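Local coordinates for protein endo-beta-mannanase (Opitutaceae bacterium TAV5, PDB 7BOB) that hydrolyses beta-1,4-linked mannosides in an exo fashion as a trimeric family 5 glycosyl hydrolase, probably releasing mannose in the termite hindgut, at residues R94-L99 with G150-N155; L190-C195 with V236-G241; P276-E281 with G310-L315. One frame throughout, in Å; residues are numbered along the deposited sequence.

Interaction 1. Residues R94-L99 with G150-N155; sequences RPQPSL and GIDLGN
Two backbone hydrogen bonds join these parallel strands, whose directions differ by 24°, and both use D152. Its N gives to P97 O at 2.9 Å, in the plane of that carbonyl, and its O takes L99 N at 3.0 Å, nearly along the C=O axis. S98 lies between those two partners, and its CA adds a CH...O contact to D152 O at 3.2 Å. S98 and D152 therefore stand side by side on the same face of the sheet. S98 OG, anti to its backbone N (chi1 -175°), donates to D152 OD2 at 2.9 Å; the hydroxyl comes from above the carboxylate plane, 47° out of it. The same OG also rests on the next bend of the chain, 3.2 Å from G154 C. Apolar packing is added by L99 and I151, which cross obliquely, with L99 CD1 4.0 Å from I151 CG2. Toward the start of the strands the ring of P97 turns its CD to G150 O at 3.5 Å, where a proline has no N-H to give.

Residues beyond the two strands fix the carboxylate. R58 forms a salt bridge to D152 OD2 and also bonds N155 OD1, while Q280 NE2 binds both D152 OD1 and Q96 OE1, so this buried acid is likely to stay ionised. Helices 124-141 and 168-183 pack behind L99. These are the third and fourth strands of a (beta/alpha)8 barrel, with a polar interior leading to N155, placed like the asparagine that precedes the acid/base glutamate in family 5 enzymes.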
# COMPACT_ATOMS: atom_id res chain seq x y z
N ARG A 94 5.92 -44.10 -12.93
CA ARG A 94 5.78 -43.17 -14.05
C ARG A 94 6.33 -41.81 -13.64
O ARG A 94 5.79 -41.16 -12.72
CB ARG A 94 4.31 -43.05 -14.50
CG ARG A 94 3.62 -44.40 -14.74
CD ARG A 94 2.23 -44.26 -15.38
NE ARG A 94 2.31 -43.87 -16.78
CZ ARG A 94 1.87 -44.59 -17.81
NH1 ARG A 94 1.29 -45.78 -17.61
NH2 ARG A 94 2.02 -44.12 -19.05
N PRO A 95 7.40 -41.35 -14.26
CA PRO A 95 7.97 -40.05 -13.88
C PRO A 95 7.06 -38.90 -14.31
O PRO A 95 6.47 -38.92 -15.39
CB PRO A 95 9.31 -40.01 -14.63
CG PRO A 95 9.13 -40.97 -15.78
CD PRO A 95 8.20 -42.04 -15.29
N GLN A 96 6.96 -37.89 -13.46
CA GLN A 96 6.27 -36.66 -13.83
C GLN A 96 7.32 -35.57 -13.76
O GLN A 96 7.54 -34.98 -12.69
CB GLN A 96 5.06 -36.37 -12.94
CG GLN A 96 4.27 -35.16 -13.42
CD GLN A 96 3.03 -34.89 -12.57
OE1 GLN A 96 3.04 -34.02 -11.70
NE2 GLN A 96 1.96 -35.65 -12.81
N PRO A 97 8.03 -35.30 -14.85
CA PRO A 97 9.14 -34.36 -14.80
C PRO A 97 8.64 -32.94 -14.92
O PRO A 97 7.74 -32.64 -15.70
CB PRO A 97 10.00 -34.75 -16.02
CG PRO A 97 8.99 -35.24 -17.01
CD PRO A 97 7.85 -35.89 -16.20
N SER A 98 9.22 -32.05 -14.12
CA SER A 98 8.81 -30.65 -14.05
C SER A 98 9.94 -29.80 -14.61
O SER A 98 11.06 -29.87 -14.10
CB SER A 98 8.47 -30.25 -12.62
OG SER A 98 7.94 -28.94 -12.53
N LEU A 99 9.63 -29.00 -15.65
CA LEU A 99 10.65 -28.35 -16.47
C LEU A 99 11.12 -27.02 -15.88
O LEU A 99 12.31 -26.83 -15.61
CB LEU A 99 10.12 -28.12 -17.90
CG LEU A 99 9.62 -29.39 -18.61
CD1 LEU A 99 9.47 -29.19 -20.11
CD2 LEU A 99 10.52 -30.60 -18.33
N GLY A 150 2.39 -37.56 -17.68
CA GLY A 150 2.31 -36.17 -18.08
C GLY A 150 3.64 -35.45 -17.93
O GLY A 150 4.56 -35.89 -17.26
N ILE A 151 3.74 -34.30 -18.60
CA ILE A 151 4.88 -33.40 -18.45
C ILE A 151 4.42 -32.17 -17.68
O ILE A 151 3.48 -31.48 -18.09
CB ILE A 151 5.48 -33.02 -19.81
CG1 ILE A 151 6.03 -34.29 -20.50
CG2 ILE A 151 6.56 -31.93 -19.63
CD1 ILE A 151 6.31 -34.11 -21.97
N ASP A 152 5.10 -31.89 -16.56
CA ASP A 152 4.78 -30.77 -15.69
C ASP A 152 5.51 -29.51 -16.18
O ASP A 152 6.75 -29.46 -16.17
CB ASP A 152 5.18 -31.10 -14.25
CG ASP A 152 4.61 -30.12 -13.24
OD1 ASP A 152 3.51 -29.60 -13.49
OD2 ASP A 152 5.26 -29.88 -12.20
N LEU A 153 4.74 -28.51 -16.59
CA LEU A 153 5.31 -27.27 -17.14
C LEU A 153 6.34 -26.65 -16.20
O LEU A 153 7.42 -26.22 -16.63
CB LEU A 153 4.18 -26.28 -17.42
CG LEU A 153 4.54 -25.04 -18.23
CD1 LEU A 153 5.35 -25.45 -19.47
CD2 LEU A 153 3.27 -24.32 -18.62
N GLY A 154 6.03 -26.58 -14.92
CA GLY A 154 6.99 -26.09 -13.95
C GLY A 154 6.35 -26.12 -12.58
O GLY A 154 5.16 -26.42 -12.44
N ASN A 155 7.15 -25.82 -11.57
CA ASN A 155 6.67 -25.86 -10.20
C ASN A 155 6.19 -24.48 -9.76
O ASN A 155 6.99 -23.55 -9.61
CB ASN A 155 7.73 -26.36 -9.24
CG ASN A 155 7.16 -26.53 -7.87
OD1 ASN A 155 6.03 -27.00 -7.75
ND2 ASN A 155 7.87 -26.09 -6.83

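Interaction 2. Residues L190-C195 with V236-G241; sequences LILSGC and VLTMHG
One rather long backbone hydrogen bond ties the two segments, V236 N to I191 O at 3.3 Å, lying in the carbonyl plane and setting L192 against V236 in a single bridge. Beyond it side chains take over the polar links. T238 OG1, held between its own backbone N and carbonyl carbon (chi1 65°), donates to C195 O at 2.8 Å, in plane and on a lone pair. S193 OG accepts from C195 N at 3.0 Å, which makes an ST turn where 190-195 leaves the strand. The same hydroxyl gives its proton to a water 2.8 Å from S193 OG, and T238 N reaches that water's oxygen weakly at 3.4 Å. Such sparse pairing closes the (beta/alpha)8 barrel between its fifth and sixth strands. Apolar packing follows the backbone bridge: L192 and V236 run alongside each other in the same direction, with L192 CD2 3.7 Å from V236 CG1, and L192 CB meets T238 CG2 at 3.7 Å. At the far end C195 O sits over one face of the H240 imidazole, displaced from the ring centre. Both ring nitrogens are engaged, ND1 by E156 OE2 and NE2 by Q280 OE1, so the ring's rotation is fixed.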
# COMPACT_ATOMS: atom_id res chain seq x y z
N LEU A 190 0.52 -35.21 -22.34
CA LEU A 190 -0.25 -34.56 -21.29
C LEU A 190 0.66 -33.57 -20.57
O LEU A 190 1.71 -33.95 -20.03
CB LEU A 190 -0.81 -35.60 -20.32
CG LEU A 190 -1.85 -36.58 -20.89
CD1 LEU A 190 -2.53 -37.37 -19.79
CD2 LEU A 190 -2.87 -35.85 -21.74
N ILE A 191 0.27 -32.30 -20.60
CA ILE A 191 0.99 -31.22 -19.93
C ILE A 191 0.16 -30.74 -18.75
O ILE A 191 -1.05 -30.50 -18.88
CB ILE A 191 1.32 -30.07 -20.90
CG1 ILE A 191 2.00 -30.63 -22.15
CG2 ILE A 191 2.22 -29.05 -20.24
CD1 ILE A 191 2.21 -29.61 -23.24
N LEU A 192 0.80 -30.64 -17.59
CA LEU A 192 0.18 -30.10 -16.39
C LEU A 192 0.79 -28.74 -16.11
O LEU A 192 1.94 -28.47 -16.49
CB LEU A 192 0.38 -31.02 -15.19
CG LEU A 192 0.14 -32.52 -15.39
CD1 LEU A 192 1.42 -33.27 -15.66
CD2 LEU A 192 -0.53 -33.08 -14.16
N SER A 193 0.01 -27.87 -15.46
CA SER A 193 0.48 -26.52 -15.17
C SER A 193 1.53 -26.51 -14.06
O SER A 193 2.52 -25.80 -14.17
CB SER A 193 -0.69 -25.62 -14.80
OG SER A 193 -1.03 -25.78 -13.43
N GLY A 194 1.32 -27.26 -12.99
CA GLY A 194 2.18 -27.15 -11.83
C GLY A 194 1.80 -26.05 -10.84
O GLY A 194 2.54 -25.82 -9.87
N CYS A 195 0.68 -25.37 -11.06
CA CYS A 195 0.26 -24.24 -10.24
C CYS A 195 -0.37 -24.70 -8.92
O CYS A 195 -0.76 -25.87 -8.75
CB CYS A 195 -0.74 -23.38 -11.02
SG CYS A 195 0.02 -22.48 -12.41
N VAL A 236 -4.13 -30.94 -17.92
CA VAL A 236 -4.49 -31.32 -16.56
C VAL A 236 -4.18 -30.14 -15.64
O VAL A 236 -3.01 -29.79 -15.44
CB VAL A 236 -3.73 -32.56 -16.09
CG1 VAL A 236 -4.14 -32.89 -14.67
CG2 VAL A 236 -3.99 -33.76 -17.02
N LEU A 237 -5.22 -29.56 -15.05
CA LEU A 237 -5.03 -28.56 -14.02
C LEU A 237 -4.43 -29.22 -12.79
O LEU A 237 -4.60 -30.42 -12.57
CB LEU A 237 -6.37 -27.91 -13.67
CG LEU A 237 -7.13 -27.38 -14.88
CD1 LEU A 237 -8.42 -26.66 -14.44
CD2 LEU A 237 -6.22 -26.44 -15.68
N THR A 238 -3.70 -28.45 -11.99
CA THR A 238 -3.16 -28.97 -10.74
C THR A 238 -3.61 -28.13 -9.55
O THR A 238 -3.98 -26.96 -9.68
CB THR A 238 -1.63 -29.04 -10.77
OG1 THR A 238 -1.12 -27.71 -10.84
CG2 THR A 238 -1.13 -29.84 -11.97
N MET A 239 -3.58 -28.76 -8.37
CA MET A 239 -3.83 -28.09 -7.10
C MET A 239 -2.80 -28.57 -6.09
O MET A 239 -2.41 -29.75 -6.10
CB MET A 239 -5.25 -28.37 -6.59
CG MET A 239 -5.67 -27.53 -5.38
SD MET A 239 -5.26 -25.77 -5.65
CE MET A 239 -6.27 -25.39 -7.10
N HIS A 240 -2.30 -27.64 -5.30
CA HIS A 240 -1.37 -27.88 -4.20
C HIS A 240 -2.01 -27.34 -2.93
O HIS A 240 -2.63 -26.27 -2.95
CB HIS A 240 -0.04 -27.14 -4.38
CG HIS A 240 0.74 -27.52 -5.59
ND1 HIS A 240 1.96 -26.96 -5.90
CD2 HIS A 240 0.48 -28.41 -6.58
CE1 HIS A 240 2.42 -27.49 -7.02
NE2 HIS A 240 1.54 -28.37 -7.46
N GLY A 241 -1.81 -28.02 -1.81
CA GLY A 241 -2.40 -27.45 -0.62
C GLY A 241 -1.84 -28.01 0.65
O GLY A 241 -1.52 -29.20 0.74
O HOH W 1 -3.77 -25.42 -13.43

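Interaction 3. Residues P276-E281 with G310-L315; sequences PVLLQE and GANGYL
N312 N gives the shortest bond of this pairing, to V277 O at 2.8 Å and in the carbonyl plane. Further along, L315 N reaches L279 O at 3.1 Å, nearly along the C=O axis, while the bond between them, L279 N to G313 O at 3.0 Å, is bent and weak. The weak bond coincides with a kink in 276-281: L279 is the centre of an inverse gamma turn, in which Q280 N turns back weakly to L278 O. N312 holds its amide in the crowded position between its backbone N and carbonyl carbon (chi1 62°), so that the group crosses L278 at about a right angle and OD1 comes to 3.2 Å from L278 CA. Its ND2 bonds G7 O, near the start of the chain. An alanine here removes the amide and its bond to G7 O, and would probably loosen the packing beside L278 and the tie to the start of the chain.

The two strands are the seventh and eighth of the (beta/alpha)8 barrel, joined by helix 292-309 as a beta-alpha-beta unit; G310 ends that helix in a Schellman motif. E281, bound to R58 and Y242, lies where family 5 enzymes carry the nucleophile, consistent with such a role.

Packing is tightest at G313, where L278 CD1 presses to 3.4 Å from G313 CA; the absence of a CB on G313 lets the methyl come this close. L279 and Y314 share the other face and cross at about a right angle, with L279 CD2 3.9 Å from Y314 CD1. The Y314 ring continues outward into an edge-to-face stack with F357. Toward the strand ends L315 CB lies 3.3 Å from Q280 O, and E281 CA makes a CH...O contact with L315 O.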
# COMPACT_ATOMS: atom_id res chain seq x y z
N PRO A 276 -9.96 -31.33 -15.60
CA PRO A 276 -9.47 -32.38 -14.70
C PRO A 276 -8.37 -31.82 -13.81
O PRO A 276 -7.62 -30.91 -14.21
CB PRO A 276 -8.96 -33.47 -15.65
CG PRO A 276 -8.69 -32.78 -16.95
CD PRO A 276 -9.62 -31.58 -17.02
N VAL A 277 -8.29 -32.33 -12.58
CA VAL A 277 -7.40 -31.73 -11.60
C VAL A 277 -6.66 -32.82 -10.83
O VAL A 277 -7.28 -33.74 -10.29
CB VAL A 277 -8.15 -30.77 -10.63
CG1 VAL A 277 -9.20 -31.49 -9.88
CG2 VAL A 277 -7.17 -30.19 -9.65
N LEU A 278 -5.33 -32.70 -10.80
CA LEU A 278 -4.43 -33.56 -10.05
C LEU A 278 -4.05 -32.88 -8.74
O LEU A 278 -3.59 -31.73 -8.75
CB LEU A 278 -3.16 -33.83 -10.87
CG LEU A 278 -2.02 -34.58 -10.18
CD1 LEU A 278 -2.55 -35.95 -9.80
CD2 LEU A 278 -0.76 -34.75 -11.05
N LEU A 279 -4.21 -33.59 -7.63
CA LEU A 279 -3.68 -33.10 -6.35
C LEU A 279 -2.18 -33.33 -6.39
O LEU A 279 -1.66 -34.31 -5.85
CB LEU A 279 -4.33 -33.79 -5.16
CG LEU A 279 -3.97 -33.20 -3.80
CD1 LEU A 279 -4.41 -31.75 -3.72
CD2 LEU A 279 -4.54 -33.99 -2.61
N GLN A 280 -1.47 -32.41 -7.04
CA GLN A 280 -0.07 -32.62 -7.40
C GLN A 280 0.87 -32.47 -6.21
O GLN A 280 2.02 -32.95 -6.27
CB GLN A 280 0.33 -31.63 -8.48
CG GLN A 280 1.68 -31.90 -9.13
CD GLN A 280 1.99 -30.84 -10.13
OE1 GLN A 280 1.83 -29.65 -9.84
NE2 GLN A 280 2.41 -31.25 -11.32
N GLU A 281 0.41 -31.83 -5.14
CA GLU A 281 1.18 -31.63 -3.92
C GLU A 281 0.19 -31.54 -2.78
O GLU A 281 -0.72 -30.70 -2.82
CB GLU A 281 2.00 -30.33 -3.93
CG GLU A 281 3.27 -30.29 -4.72
CD GLU A 281 3.98 -28.93 -4.56
OE1 GLU A 281 3.73 -28.24 -3.53
OE2 GLU A 281 4.73 -28.53 -5.47
N GLY A 310 -13.10 -34.58 -6.64
CA GLY A 310 -12.79 -34.92 -8.02
C GLY A 310 -11.33 -34.98 -8.40
O GLY A 310 -11.02 -35.03 -9.59
N ALA A 311 -10.42 -34.98 -7.43
CA ALA A 311 -9.00 -35.10 -7.74
C ALA A 311 -8.76 -36.41 -8.48
O ALA A 311 -9.36 -37.42 -8.15
CB ALA A 311 -8.18 -35.08 -6.45
N ASN A 312 -7.86 -36.40 -9.47
CA ASN A 312 -7.58 -37.62 -10.22
C ASN A 312 -6.25 -38.26 -9.85
O ASN A 312 -5.76 -39.12 -10.58
CB ASN A 312 -7.66 -37.37 -11.73
CG ASN A 312 -6.64 -36.35 -12.23
OD1 ASN A 312 -5.66 -36.05 -11.54
ND2 ASN A 312 -6.86 -35.83 -13.43
N GLY A 313 -5.65 -37.86 -8.73
CA GLY A 313 -4.35 -38.38 -8.34
C GLY A 313 -3.79 -37.61 -7.17
O GLY A 313 -4.27 -36.51 -6.87
N TYR A 314 -2.80 -38.18 -6.48
CA TYR A 314 -2.39 -37.70 -5.16
C TYR A 314 -0.89 -37.90 -5.02
O TYR A 314 -0.41 -39.04 -5.03
CB TYR A 314 -3.13 -38.44 -4.03
CG TYR A 314 -4.62 -38.53 -4.28
CD1 TYR A 314 -5.52 -37.62 -3.72
CD2 TYR A 314 -5.13 -39.54 -5.10
CE1 TYR A 314 -6.87 -37.71 -3.97
CE2 TYR A 314 -6.46 -39.62 -5.37
CZ TYR A 314 -7.34 -38.72 -4.81
OH TYR A 314 -8.67 -38.85 -5.10
N LEU A 315 -0.16 -36.80 -4.86
CA LEU A 315 1.29 -36.82 -4.72
C LEU A 315 1.68 -36.05 -3.46
O LEU A 315 1.41 -34.86 -3.35
CB LEU A 315 1.99 -36.21 -5.95
CG LEU A 315 1.65 -36.86 -7.29
CD1 LEU A 315 2.38 -36.15 -8.41
CD2 LEU A 315 2.03 -38.34 -7.26

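How the interactions relate
All three contacts are buried in one eight-stranded barrel, and none is touched by another subunit. Interactions 1 and 3 are more regular parallel pairings, each with two sound backbone bonds; interaction 2, between them in the ring of strands, has one and relies on hydroxyls and a water. Strand 151-154 of interaction 1 borders 191-192 of interaction 2, and 237-241 of interaction 2 borders 277-282 of interaction 3. Across the interior the sides meet through Q280 of interaction 3, whose amide joins Q96 and D152 of interaction 1 to H240 of interaction 2. Charged chemistry gathers inside, where L192, L278 and L315 add apolar packing; L99, I151, L153, I191, V277, M239 and L279 meet the surrounding helices.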